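Local coordinates for protein aminoglycoside N(3)-acetyltransferase, AAC(3)-IVa (Escherichia coli, PDB 6MN3) that probably transfers the acetyl group of acetyl-CoA to the 3-amino group of 2-deoxystreptamine antibiotics such as gentamicin and apramycin, conferring resistance, and binds a zinc ion, at residues Tyr5-Ala10 against Val213-Ala218; Leu197-Leu202 against Ser206-Gly211. All coordinates share one frame; numbering follows the deposited sequence.

Contact 1 of 2, residues Tyr5-Ala10 against Val213-Ala218; sequences YEWRKA and VGHAFA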
# COMPACT_ATOMS: atom_id res chain seq x y z
N TYR A 5 -2.36 -24.59 11.79
CA TYR A 5 -0.92 -24.77 11.72
C TYR A 5 -0.19 -23.45 11.90
O TYR A 5 -0.52 -22.45 11.26
CB TYR A 5 -0.54 -25.41 10.38
CG TYR A 5 0.94 -25.63 10.20
CD1 TYR A 5 1.60 -26.62 10.92
CD2 TYR A 5 1.68 -24.87 9.31
CE1 TYR A 5 2.95 -26.84 10.76
CE2 TYR A 5 3.03 -25.08 9.14
CZ TYR A 5 3.66 -26.06 9.87
OH TYR A 5 5.01 -26.27 9.70
N GLU A 6 0.81 -23.44 12.78
CA GLU A 6 1.68 -22.28 12.98
C GLU A 6 2.82 -22.36 11.97
O GLU A 6 3.68 -23.24 12.06
CB GLU A 6 2.19 -22.23 14.42
CG GLU A 6 1.08 -22.19 15.46
CD GLU A 6 1.58 -21.77 16.83
OE1 GLU A 6 2.74 -21.33 16.94
OE2 GLU A 6 0.80 -21.87 17.81
N TRP A 7 2.83 -21.43 11.02
CA TRP A 7 3.78 -21.48 9.92
C TRP A 7 5.18 -21.07 10.37
O TRP A 7 5.34 -20.07 11.09
CB TRP A 7 3.32 -20.58 8.77
CG TRP A 7 2.10 -21.09 8.09
CD1 TRP A 7 0.81 -20.82 8.41
CD2 TRP A 7 2.06 -21.96 6.95
NE1 TRP A 7 -0.04 -21.47 7.55
CE2 TRP A 7 0.70 -22.17 6.64
CE3 TRP A 7 3.04 -22.57 6.16
CZ2 TRP A 7 0.30 -22.97 5.58
CZ3 TRP A 7 2.63 -23.36 5.10
CH2 TRP A 7 1.28 -23.56 4.82
N ARG A 8 6.18 -21.83 9.95
CA ARG A 8 7.56 -21.51 10.26
C ARG A 8 8.08 -20.43 9.33
O ARG A 8 7.57 -20.23 8.22
CB ARG A 8 8.44 -22.76 10.17
CG ARG A 8 7.94 -23.93 10.99
CD ARG A 8 8.35 -23.80 12.44
NE ARG A 8 7.79 -24.86 13.27
CZ ARG A 8 8.40 -26.01 13.53
NH1 ARG A 8 9.60 -26.25 13.03
NH2 ARG A 8 7.81 -26.92 14.29
N LYS A 9 9.13 -19.73 9.78
CA LYS A 9 9.70 -18.64 9.00
C LYS A 9 10.20 -19.13 7.65
O LYS A 9 9.93 -18.51 6.61
CB LYS A 9 10.82 -17.97 9.78
CG LYS A 9 10.37 -16.80 10.64
CD LYS A 9 10.87 -16.94 12.07
CE LYS A 9 12.38 -17.07 12.13
NZ LYS A 9 12.88 -17.21 13.52
N ALA A 10 10.94 -20.24 7.63
CA ALA A 10 11.46 -20.77 6.37
C ALA A 10 10.34 -21.20 5.44
O ALA A 10 10.49 -21.10 4.21
CB ALA A 10 12.41 -21.93 6.64
N VAL A 213 0.23 -17.30 1.58
CA VAL A 213 1.32 -16.89 2.45
C VAL A 213 0.80 -17.03 3.87
O VAL A 213 -0.10 -16.29 4.28
CB VAL A 213 1.79 -15.46 2.18
CG1 VAL A 213 2.77 -15.01 3.25
CG2 VAL A 213 2.43 -15.36 0.80
N GLY A 214 1.34 -17.98 4.61
CA GLY A 214 0.73 -18.33 5.89
C GLY A 214 -0.64 -18.91 5.62
O GLY A 214 -0.80 -19.80 4.78
N HIS A 215 -1.64 -18.40 6.33
CA HIS A 215 -3.02 -18.78 6.06
C HIS A 215 -3.72 -17.82 5.10
O HIS A 215 -4.89 -18.02 4.79
CB HIS A 215 -3.81 -18.85 7.37
CG HIS A 215 -3.28 -19.86 8.34
ND1 HIS A 215 -3.82 -21.13 8.47
CD2 HIS A 215 -2.26 -19.80 9.22
CE1 HIS A 215 -3.15 -21.80 9.39
NE2 HIS A 215 -2.20 -21.01 9.86
N ALA A 216 -3.01 -16.80 4.62
CA ALA A 216 -3.64 -15.71 3.90
C ALA A 216 -3.66 -15.97 2.40
O ALA A 216 -2.72 -16.54 1.84
CB ALA A 216 -2.91 -14.39 4.17
N PHE A 217 -4.75 -15.54 1.76
CA PHE A 217 -4.78 -15.40 0.31
C PHE A 217 -3.92 -14.21 -0.08
O PHE A 217 -4.19 -13.07 0.33
CB PHE A 217 -6.23 -15.21 -0.14
CG PHE A 217 -6.39 -15.03 -1.63
CD1 PHE A 217 -6.91 -13.85 -2.14
CD2 PHE A 217 -6.04 -16.04 -2.51
CE1 PHE A 217 -7.06 -13.68 -3.51
CE2 PHE A 217 -6.20 -15.88 -3.87
CZ PHE A 217 -6.71 -14.70 -4.37
N ALA A 218 -2.86 -14.46 -0.84
CA ALA A 218 -1.90 -13.42 -1.20
C ALA A 218 -1.97 -13.14 -2.69
O ALA A 218 -2.14 -14.05 -3.51
CB ALA A 218 -0.48 -13.82 -0.82
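His215 meets the N-terminal tail twice, with an edge nitrogen and with a ring face. Its NE2 donates a hydrogen bond to the backbone O of Tyr5 at 2.6 Å, with an N-H...O angle of 148°; the acceptor lies close to the imidazole plane and the donor lies in the carbonyl plane. Over one face of the same ring stands the pyrrole edge of Trp7: the centroids of the imidazole and the five-membered ring are 4.4 Å apart with planes at 81°, an edge-to-face, T-shaped pair. Trp7 CD1 and NE1 do the touching, CD1 lying 3.3 Å from His215 CD2.

The indole also covers the backbone beside His215. Gly214 CA sits 3.6 Å from the centroid of the Trp7 five-membered ring and almost straight over it, a CH-pi contact, while Gly214 O lies over the same face nearer the rim, 3.4 Å from Trp7 CZ2. The opposite indole face carries Tyr5, whose CD2 is above its centre. Trp7 CG stands anti to its own carbonyl carbon (chi1 -69°), which turns the indole onto the turn.

That turn, type II' from Val213 to Ala216, is closed by Ala216 N to Val213 O at 3.0 Å and places Gly214, with its positive phi, under the ring. Further out, Gln15 of helix 9-19 takes the Gly214 N-H through OE1, the Tyr5 hydroxyl bonds to Glu11, and Trp7 makes backbone bonds to Pro38 and Glu40. The bond to Tyr5 O uses the N-H of His215 NE2. Chemically, one directional bond and two aromatic contacts hold the tail over the hairpin turn.

Contact 2 of 2, residues Leu197-Leu202 against Ser206-Gly211; sequences LADRWL and SLQKEG
A Schellman motif ends helix 197-204 and leads the chain into edge strand 208-213. Leu207 N donates to Leu202 O at 2.9 Å with an N-H...O angle of 159°, and Ser206, at positive phi, is the C-prime residue that reverses the backbone; its N pairs with Lys203 O. Leu202 CD2 packs 4.2 Å from Leu207 CB, and Leu202 CB lies 4.0 Å from Gln208 CB, so apolar contacts flank the backbone bond; Thr229 of helix 223-236 touches both leucines.

One helical turn earlier, Asp199 meets the amide of Gln208. Gln208 NE2 donates to Asp199 OD1 at 3.0 Å, the oxygen lying nearly in the amide plane while the nitrogen approaches from well above the carboxylate plane. The two side chains cross at about a right angle. With CG anti to the backbone N (chi1 172°) and an extended chain beyond it, Gln208 spans the gap between strand and helix. The same NE2 also donates to Glu210 OE2 at 2.6 Å, using that oxygen's anti lone pair. Gln208 OE1 comes 3.3 Å from Asp199 OD1 without bonding to it; its bond with His149 NE2 is consistent with NE2 being the end that donates to the two acids.

Asp199 OD2 and Glu210 OE2 come within 4.4 Å of each other. Arg219 of strand 216-222 forms a salt bridge with Asp199 OD1, and Lys203 NZ makes weak, long ion pairs with both acids; with the amide N-H groups, these probably offset the repulsion.

The short helix axis and strand axis approach to 9.3 Å at 104°, consistent with a sharp change of direction: a helix-to-strand connection with a Schellman C-cap, with the Asp199-Gln208 bond joining helix and strand one turn back.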
# COMPACT_ATOMS: atom_id res chain seq x y z
N LEU A 197 -12.44 -4.10 -8.68
CA LEU A 197 -12.53 -4.33 -10.12
C LEU A 197 -11.17 -4.67 -10.71
O LEU A 197 -11.08 -5.47 -11.65
CB LEU A 197 -13.12 -3.11 -10.82
CG LEU A 197 -14.56 -2.71 -10.48
CD1 LEU A 197 -14.91 -1.40 -11.16
CD2 LEU A 197 -15.52 -3.81 -10.89
N ALA A 198 -10.10 -4.07 -10.18
CA ALA A 198 -8.76 -4.34 -10.69
C ALA A 198 -8.38 -5.81 -10.55
O ALA A 198 -7.53 -6.29 -11.30
CB ALA A 198 -7.75 -3.46 -9.96
N ASP A 199 -8.99 -6.53 -9.60
CA ASP A 199 -8.68 -7.95 -9.44
C ASP A 199 -8.97 -8.72 -10.72
O ASP A 199 -8.13 -9.48 -11.20
CB ASP A 199 -9.47 -8.52 -8.26
CG ASP A 199 -8.90 -9.82 -7.76
OD1 ASP A 199 -7.83 -9.79 -7.10
OD2 ASP A 199 -9.50 -10.89 -8.01
N ARG A 200 -10.16 -8.53 -11.29
CA ARG A 200 -10.49 -9.22 -12.53
C ARG A 200 -9.68 -8.68 -13.70
O ARG A 200 -9.25 -9.44 -14.57
CB ARG A 200 -11.98 -9.12 -12.82
CG ARG A 200 -12.43 -9.94 -14.02
CD ARG A 200 -13.77 -9.47 -14.56
NE ARG A 200 -14.86 -9.82 -13.66
CZ ARG A 200 -15.91 -9.04 -13.43
NH1 ARG A 200 -16.00 -7.85 -14.01
NH2 ARG A 200 -16.87 -9.43 -12.60
N TRP A 201 -9.47 -7.36 -13.74
CA TRP A 201 -8.65 -6.78 -14.80
C TRP A 201 -7.27 -7.42 -14.85
O TRP A 201 -6.78 -7.81 -15.92
CB TRP A 201 -8.52 -5.27 -14.60
CG TRP A 201 -9.80 -4.51 -14.60
CD1 TRP A 201 -11.01 -4.93 -15.10
CD2 TRP A 201 -10.02 -3.20 -14.08
NE1 TRP A 201 -11.96 -3.95 -14.92
CE2 TRP A 201 -11.38 -2.88 -14.29
CE3 TRP A 201 -9.20 -2.25 -13.45
CZ2 TRP A 201 -11.93 -1.66 -13.90
CZ3 TRP A 201 -9.75 -1.05 -13.06
CH2 TRP A 201 -11.10 -0.76 -13.29
N LEU A 202 -6.62 -7.54 -13.68
CA LEU A 202 -5.24 -8.01 -13.63
C LEU A 202 -5.15 -9.52 -13.78
O LEU A 202 -4.31 -10.03 -14.54
CB LEU A 202 -4.60 -7.56 -12.32
CG LEU A 202 -4.44 -6.05 -12.15
CD1 LEU A 202 -4.34 -5.68 -10.67
CD2 LEU A 202 -3.23 -5.54 -12.92
N SER A 206 -3.43 -12.19 -16.81
CA SER A 206 -2.33 -12.98 -16.26
C SER A 206 -1.25 -12.09 -15.64
O SER A 206 -0.07 -12.44 -15.65
CB SER A 206 -1.73 -13.91 -17.32
OG SER A 206 -2.71 -14.75 -17.88
N LEU A 207 -1.65 -10.95 -15.09
CA LEU A 207 -0.73 -10.01 -14.47
C LEU A 207 -0.72 -10.10 -12.95
O LEU A 207 0.05 -9.39 -12.31
CB LEU A 207 -1.07 -8.58 -14.89
CG LEU A 207 -1.15 -8.31 -16.39
CD1 LEU A 207 -1.56 -6.86 -16.64
CD2 LEU A 207 0.17 -8.63 -17.07
N GLN A 208 -1.56 -10.95 -12.37
CA GLN A 208 -1.65 -11.09 -10.92
C GLN A 208 -1.34 -12.53 -10.54
O GLN A 208 -2.02 -13.46 -10.99
CB GLN A 208 -3.04 -10.68 -10.42
CG GLN A 208 -3.29 -10.99 -8.96
CD GLN A 208 -4.62 -10.45 -8.47
OE1 GLN A 208 -4.75 -9.27 -8.13
NE2 GLN A 208 -5.63 -11.31 -8.43
N LYS A 209 -0.30 -12.71 -9.74
CA LYS A 209 0.03 -14.01 -9.18
C LYS A 209 -0.71 -14.20 -7.87
O LYS A 209 -0.82 -13.28 -7.06
CB LYS A 209 1.54 -14.14 -8.96
CG LYS A 209 2.28 -14.71 -10.16
CD LYS A 209 3.55 -13.94 -10.45
CE LYS A 209 4.22 -14.45 -11.71
NZ LYS A 209 5.47 -13.71 -12.02
N GLU A 210 -1.23 -15.41 -7.66
CA GLU A 210 -2.04 -15.71 -6.49
C GLU A 210 -1.54 -16.98 -5.83
O GLU A 210 -1.09 -17.91 -6.51
CB GLU A 210 -3.52 -15.87 -6.85
CG GLU A 210 -4.14 -14.64 -7.50
CD GLU A 210 -5.60 -14.84 -7.86
OE1 GLU A 210 -6.08 -15.99 -7.76
OE2 GLU A 210 -6.26 -13.86 -8.24
N GLY A 211 -1.61 -17.01 -4.51
CA GLY A 211 -1.16 -18.15 -3.74
C GLY A 211 -1.24 -17.88 -2.26
O GLY A 211 -1.62 -16.79 -1.81

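In the fold
Centres of contacts 1 and 2 lie 21 Å apart, and both reach the seven-stranded mixed sheet through its neighbouring strands 208-213 and 216-222. Along the chain, 5-10 comes first, then 197-202, 206-211 and finally 213-218, so contact 2 falls within the long sequence interval that contact 1 spans. Strand 208-213, outermost within the chain, is entered from helix 197-204 at contact 2 and left through the turn of contact 1. The contacts meet directly where Ala218 N approaches Gly211 O at 2.8 Å, a probable hydrogen bond. The N-terminal tail and a late helix thus adjoin opposite ends of this edge strand, away from the zinc site.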